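Local coordinates for protein iron-containing alcohol dehydrogenase (Ralstonia eutropha, PDB 3JZD) that probably catalyses the NAD(P)H-dependent reduction of maleylacetate to 3-oxoadipate, as a homodimeric member of the iron-containing alcohol dehydrogenase family, at residues H178-L183 with H267-N272. Sequence-based numbering, arbitrary orientation.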
ATOM      1  N   HIS A 178     -11.530  12.464   0.108  1.00 15.99           N
ATOM      2  CA  HIS A 178     -10.639  11.787  -0.872  1.00 16.73           C
ATOM      3  C   HIS A 178     -10.950  10.284  -0.901  1.00 16.96           C
ATOM      4  O   HIS A 178     -11.107   9.665  -1.960  1.00 17.55           O
ATOM      5  CB  HIS A 178      -9.144  11.907  -0.523  1.00 17.72           C
ATOM      6  CG  HIS A 178      -8.644  13.302  -0.275  1.00 14.49           C
ATOM      7  ND1 HIS A 178      -9.135  14.416  -0.923  1.00 17.23           N
ATOM      8  CD2 HIS A 178      -7.626  13.742   0.503  1.00 17.07           C
ATOM      9  CE1 HIS A 178      -8.467  15.487  -0.525  1.00 20.93           C
ATOM     10  NE2 HIS A 178      -7.545  15.105   0.342  1.00 15.65           N
ATOM     11  N   ALA A 179     -11.029   9.709   0.284  1.00 16.04           N
ATOM     12  CA  ALA A 179     -11.331   8.303   0.429  1.00 15.27           C
ATOM     13  C   ALA A 179     -12.750   7.956  -0.063  1.00 15.59           C
ATOM     14  O   ALA A 179     -12.965   6.934  -0.740  1.00 14.90           O
ATOM     15  CB  ALA A 179     -11.149   7.856   1.933  1.00 12.13           C
ATOM     16  N   ALA A 180     -13.729   8.778   0.298  1.00 15.51           N
ATOM     17  CA  ALA A 180     -15.131   8.508  -0.083  1.00 15.74           C
ATOM     18  C   ALA A 180     -15.288   8.357  -1.600  1.00 14.16           C
ATOM     19  O   ALA A 180     -15.877   7.395  -2.076  1.00 12.75           O
ATOM     20  CB  ALA A 180     -16.111   9.612   0.510  1.00 15.28           C
ATOM     21  N   GLU A 181     -14.718   9.295  -2.355  1.00 15.22           N
ATOM     22  CA  GLU A 181     -14.758   9.256  -3.825  1.00 14.78           C
ATOM     23  C   GLU A 181     -13.832   8.228  -4.419  1.00 13.66           C
ATOM     24  O   GLU A 181     -14.104   7.669  -5.494  1.00 15.68           O
ATOM     25  CB  GLU A 181     -14.474  10.654  -4.467  1.00 16.23           C
ATOM     26  CG  GLU A 181     -15.501  11.689  -4.135  1.00 17.67           C
ATOM     27  CD  GLU A 181     -15.739  12.660  -5.268  1.00 18.35           C
ATOM     28  OE1 GLU A 181     -14.788  13.410  -5.674  1.00 15.08           O
ATOM     29  OE2 GLU A 181     -16.911  12.658  -5.723  1.00 12.90           O
ATOM     30  N   GLY A 182     -12.728   7.953  -3.736  1.00 14.00           N
ATOM     31  CA  GLY A 182     -11.835   6.889  -4.146  1.00 13.76           C
ATOM     32  C   GLY A 182     -12.584   5.555  -4.227  1.00 14.64           C
ATOM     33  O   GLY A 182     -12.357   4.745  -5.121  1.00 13.06           O
ATOM     34  N   LEU A 183     -13.501   5.335  -3.293  1.00 13.46           N
ATOM     35  CA  LEU A 183     -14.246   4.094  -3.291  1.00 14.59           C
ATOM     36  C   LEU A 183     -15.099   3.930  -4.538  1.00 15.34           C
ATOM     37  O   LEU A 183     -15.485   2.833  -4.847  1.00 15.34           O
ATOM     38  CB  LEU A 183     -15.085   3.975  -2.011  1.00 13.19           C
ATOM     39  CG  LEU A 183     -14.285   3.698  -0.754  1.00 16.32           C
ATOM     40  CD1 LEU A 183     -15.083   4.058   0.515  1.00 10.95           C
ATOM     41  CD2 LEU A 183     -13.853   2.229  -0.767  1.00 11.73           C
ATOM     42  N   HIS A 267     -23.639  16.405   0.517  1.00 15.64           N
ATOM     43  CA  HIS A 267     -24.539  16.669  -0.619  1.00 17.29           C
ATOM     44  C   HIS A 267     -24.023  16.071  -1.918  1.00 17.52           C
ATOM     45  O   HIS A 267     -24.812  15.656  -2.786  1.00 16.17           O
ATOM     46  CB  HIS A 267     -24.789  18.177  -0.735  1.00 18.55           C
ATOM     47  CG  HIS A 267     -25.353  18.759   0.521  1.00 19.62           C
ATOM     48  ND1 HIS A 267     -24.571  19.386   1.476  1.00 24.28           N
ATOM     49  CD2 HIS A 267     -26.592  18.677   1.045  1.00 15.17           C
ATOM     50  CE1 HIS A 267     -25.330  19.720   2.501  1.00 19.30           C
ATOM     51  NE2 HIS A 267     -26.561  19.309   2.257  1.00 19.31           N
ATOM     52  N   ALA A 268     -22.701  16.040  -2.057  1.00 16.85           N
ATOM     53  CA  ALA A 268     -22.086  15.403  -3.213  1.00 15.45           C
ATOM     54  C   ALA A 268     -22.336  13.889  -3.065  1.00 15.57           C
ATOM     55  O   ALA A 268     -22.647  13.183  -4.052  1.00 14.36           O
ATOM     56  CB  ALA A 268     -20.554  15.744  -3.305  1.00 12.66           C
ATOM     57  N   LEU A 269     -22.240  13.368  -1.840  1.00 15.67           N
ATOM     58  CA  LEU A 269     -22.527  11.941  -1.642  1.00 17.02           C
ATOM     59  C   LEU A 269     -24.021  11.683  -1.884  1.00 17.15           C
ATOM     60  O   LEU A 269     -24.379  10.727  -2.571  1.00 17.17           O
ATOM     61  CB  LEU A 269     -22.053  11.415  -0.280  1.00 16.32           C
ATOM     62  CG  LEU A 269     -20.523  11.437  -0.045  1.00 22.33           C
ATOM     63  CD1 LEU A 269     -20.180  11.028   1.326  1.00 15.56           C
ATOM     64  CD2 LEU A 269     -19.742  10.569  -1.056  1.00 15.66           C
ATOM     65  N   ALA A 270     -24.905  12.533  -1.365  1.00 16.64           N
ATOM     66  CA  ALA A 270     -26.336  12.316  -1.615  1.00 14.86           C
ATOM     67  C   ALA A 270     -26.647  12.275  -3.139  1.00 15.48           C
ATOM     68  O   ALA A 270     -27.479  11.464  -3.602  1.00 14.09           O
ATOM     69  CB  ALA A 270     -27.206  13.385  -0.919  1.00 14.69           C
ATOM     70  N   TYR A 271     -25.957  13.119  -3.909  1.00 15.67           N
ATOM     71  CA  TYR A 271     -26.164  13.208  -5.353  1.00 14.78           C
ATOM     72  C   TYR A 271     -25.766  11.886  -6.034  1.00 15.99           C
ATOM     73  O   TYR A 271     -26.452  11.394  -6.917  1.00 14.84           O
ATOM     74  CB  TYR A 271     -25.311  14.343  -5.910  1.00 13.67           C
ATOM     75  CG  TYR A 271     -25.532  14.641  -7.353  1.00 15.75           C
ATOM     76  CD1 TYR A 271     -24.922  13.881  -8.345  1.00 12.33           C
ATOM     77  CD2 TYR A 271     -26.316  15.733  -7.749  1.00 17.86           C
ATOM     78  CE1 TYR A 271     -25.102  14.166  -9.698  1.00 13.11           C
ATOM     79  CE2 TYR A 271     -26.510  16.020  -9.115  1.00 14.80           C
ATOM     80  CZ  TYR A 271     -25.893  15.243 -10.071  1.00 17.89           C
ATOM     81  OH  TYR A 271     -26.107  15.510 -11.396  1.00 12.82           O
ATOM     82  N   ASN A 272     -24.615  11.344  -5.648  1.00 15.71           N
ATOM     83  CA  ASN A 272     -24.119  10.112  -6.236  1.00 14.67           C
ATOM     84  C   ASN A 272     -24.599   8.788  -5.627  1.00 15.47           C
ATOM     85  O   ASN A 272     -24.411   7.727  -6.257  1.00 16.09           O
ATOM     86  CB  ASN A 272     -22.585  10.141  -6.211  1.00 13.92           C
ATOM     87  CG  ASN A 272     -21.997  11.021  -7.306  1.00 15.24           C
ATOM     88  OD1 ASN A 272     -22.661  11.344  -8.324  1.00 17.82           O
ATOM     89  ND2 ASN A 272     -20.744  11.418  -7.114  1.00 12.44           N
TER
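Ala180 and Leu269 join two helices, 165-182 and 257-272, of the all-helical C-terminal half of the dehydroquinate synthase-like fold shared by iron-containing alcohol dehydrogenases. The contact is small, burying 118 Å² in all, and the backbones stand well apart: the nearest pair of CA atoms, those of Ala180 and Leu269, lie 8.3 Å from each other. The tighter part is a single apolar touch. Ala180 points its methyl at the opposing helix, and Leu269 bridges most of the gap, its CG placed anti to the carbonyl carbon (chi1 -64°) and the end of the chain reaching forward. Its CD2 methyl meets Ala180 CB at 4.1 Å, an ordinary van der Waals separation. The CD1 methyl of Leu269 stands slightly farther from the same Ala180 CB, at 4.4 Å, so both branches of the fork face one small side chain. Ile283 of helix 277-287 also packs on Ala180.

The looser part lies between Glu181 and Asn272. It is not a solvent edge, since all four touching residues are buried, but no direct hydrogen bond spans it. Glu181 starts off to the side of the opposing helix, and its long chain brings the carboxylate closer. The Tyr184 hydroxyl links the two polar ends, hydrogen-bonded both to Glu181 OE2 and to Asn272 ND2. The same carboxylate is held by His242 N at OE2 and by Ala240 N and His243 ND1 at OE1, while Asn272 OD1 pairs with Asn335 ND2. These bonds satisfy the buried acid and should restrict its rotation. Across the polar gap itself, Glu181 OE2 and Asn272 ND2 remain 4.3 Å apart.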